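Side-chain contact in esterase (Alcaligenes sp., PDB 1QLW), which probably hydrolyses carboxylic esters, as a bacterial esterase built on the alpha/beta-hydrolase fold: residues 6-11 with 84-89. Numbering follows the deposited sequence.
Sequences PKTPAG and GRMGWD
Met86 reaches across to Thr8 and Pro9 with the end of its side chain, and its sulfur and terminal methyl make the nearest contacts between 6-11 and 84-89. The two segments bury 115 Å² in all, more than half of it on Met86. CG stands anti to the backbone N (chi1 -171°) and the chain runs on extended through CG to SD, long enough to bridge backbones whose nearest CA atoms, those of Thr8 and Met86, are 7.8 Å apart. At SD it bends (chi3 -65°), turning CE in among its partners. The tight part lies here: Met86 CE is 3.5 Å from Pro9 O and 3.7 Å from Thr8 CG2. An unbranched, flexible thioether suits this task, and the proline offers a rigid apolar ring, met at CD, without a backbone N-H to satisfy. Residues 6-11 form the irregular N-terminal segment leading into strand 13-23, at the antiparallel end of the alpha/beta-hydrolase sheet, and Met86 precedes the helix 88-94, for which Gly87 is the N-cap. Helix 88-94 adds to the contact: Tyr91 and Arg94 touch Pro9, and Arg94 also touches Met86; Gly11 O accepts a hydrogen bond from Arg94. The looser flank is that of the sulfur, where Met86 SD meets Pro9 CD at 4.0 Å. Thr8 is itself exposed to solvent although its methyl packs against the methionine, a division of labour that suits a beta-branched residue with one polar and one apolar arm.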
loop_
_atom_site.group_PDB
_atom_site.type_symbol
_atom_site.label_atom_id
_atom_site.label_comp_id
_atom_site.label_asym_id
_atom_site.label_seq_id
_atom_site.Cartn_x
_atom_site.Cartn_y
_atom_site.Cartn_z
ATOM N N PRO A 6 6.766 -28.753 1.723
ATOM C CA PRO A 6 6.701 -28.728 0.278
ATOM C C PRO A 6 7.909 -28.049 -0.345
ATOM O O PRO A 6 8.515 -27.163 0.260
ATOM C CB PRO A 6 5.436 -27.919 -0.005
ATOM C CG PRO A 6 5.375 -26.957 1.133
ATOM C CD PRO A 6 5.899 -27.710 2.326
ATOM N N LYS A 7 8.250 -28.485 -1.557
ATOM C CA LYS A 7 9.315 -27.778 -2.277
ATOM C C LYS A 7 8.701 -26.446 -2.719
ATOM O O LYS A 7 7.494 -26.383 -2.957
ATOM C CB LYS A 7 9.809 -28.562 -3.472
ATOM N N THR A 8 9.509 -25.400 -2.726
ATOM C CA THR A 8 9.002 -24.106 -3.203
ATOM C C THR A 8 8.724 -24.210 -4.696
ATOM O O THR A 8 9.593 -24.625 -5.470
ATOM C CB THR A 8 10.052 -23.003 -2.981
ATOM O OG1 THR A 8 10.414 -22.992 -1.595
ATOM C CG2 THR A 8 9.487 -21.654 -3.393
ATOM N N PRO A 9 7.517 -23.858 -5.114
ATOM C CA PRO A 9 7.176 -23.954 -6.530
ATOM C C PRO A 9 8.116 -23.103 -7.365
ATOM O O PRO A 9 8.387 -21.958 -7.007
ATOM C CB PRO A 9 5.746 -23.470 -6.611
ATOM C CG PRO A 9 5.228 -23.437 -5.224
ATOM C CD PRO A 9 6.398 -23.362 -4.290
ATOM N N ALA A 10 8.610 -23.658 -8.459
ATOM C CA ALA A 10 9.529 -22.963 -9.338
ATOM C C ALA A 10 8.812 -22.480 -10.597
ATOM O O ALA A 10 7.671 -22.831 -10.909
ATOM C CB ALA A 10 10.665 -23.905 -9.729
ATOM N N GLY A 11 9.515 -21.635 -11.342
ATOM C CA GLY A 11 9.024 -21.131 -12.601
ATOM C C GLY A 11 8.042 -19.977 -12.525
ATOM O O GLY A 11 7.751 -19.430 -11.464
ATOM N N GLY A 84 13.153 -12.545 1.651
ATOM C CA GLY A 84 13.126 -12.678 0.207
ATOM C C GLY A 84 12.451 -13.901 -0.353
ATOM O O GLY A 84 12.561 -14.140 -1.565
ATOM N N ARG A 85 11.757 -14.680 0.453
ATOM C CA ARG A 85 11.124 -15.901 -0.003
ATOM C C ARG A 85 9.669 -15.648 -0.399
ATOM O O ARG A 85 9.036 -14.653 -0.070
ATOM C CB ARG A 85 11.190 -16.966 1.098
ATOM C CG ARG A 85 12.605 -17.462 1.355
ATOM C CD ARG A 85 12.633 -18.493 2.472
ATOM N NE ARG A 85 12.366 -17.847 3.761
ATOM C CZ ARG A 85 11.225 -17.932 4.430
ATOM N NH1 ARG A 85 10.251 -18.766 4.103
ATOM N NH2 ARG A 85 11.102 -17.171 5.514
ATOM N N MET A 86 9.114 -16.639 -1.079
ATOM C CA MET A 86 7.718 -16.618 -1.477
ATOM C C MET A 86 6.821 -16.510 -0.239
ATOM O O MET A 86 6.992 -17.219 0.761
ATOM C CB MET A 86 7.407 -17.937 -2.212
ATOM C CG MET A 86 6.040 -17.933 -2.866
ATOM S SD MET A 86 5.687 -19.479 -3.713
ATOM C CE MET A 86 6.932 -19.445 -5.008
ATOM N N GLY A 87 5.863 -15.614 -0.336
ATOM C CA GLY A 87 4.878 -15.436 0.726
ATOM C C GLY A 87 3.610 -16.228 0.403
ATOM O O GLY A 87 3.453 -16.872 -0.634
ATOM N N TRP A 88 2.652 -16.104 1.328
ATOM C CA TRP A 88 1.401 -16.817 1.168
ATOM C C TRP A 88 0.572 -16.283 0.018
ATOM O O TRP A 88 -0.148 -17.069 -0.613
ATOM C CB TRP A 88 0.572 -16.806 2.444
ATOM C CG TRP A 88 1.052 -17.720 3.527
ATOM C CD1 TRP A 88 2.180 -18.490 3.565
ATOM C CD2 TRP A 88 0.392 -17.935 4.776
ATOM N NE1 TRP A 88 2.263 -19.171 4.753
ATOM C CE2 TRP A 88 1.155 -18.861 5.511
ATOM C CE3 TRP A 88 -0.799 -17.455 5.346
ATOM C CZ2 TRP A 88 0.803 -19.287 6.789
ATOM C CZ3 TRP A 88 -1.137 -17.889 6.619
ATOM C CH2 TRP A 88 -0.340 -18.797 7.326
ATOM N N ASP A 89 0.614 -14.991 -0.272
ATOM C CA ASP A 89 -0.171 -14.503 -1.409
ATOM C C ASP A 89 0.209 -15.217 -2.705
ATOM O O ASP A 89 -0.616 -15.843 -3.377
ATOM C CB ASP A 89 0.100 -13.014 -1.445
ATOM C CG ASP A 89 -0.666 -12.367 -2.529
ATOM O OD1 ASP A 89 -1.637 -12.915 -3.070
ATOM O OD2 ASP A 89 -0.239 -11.225 -2.818
#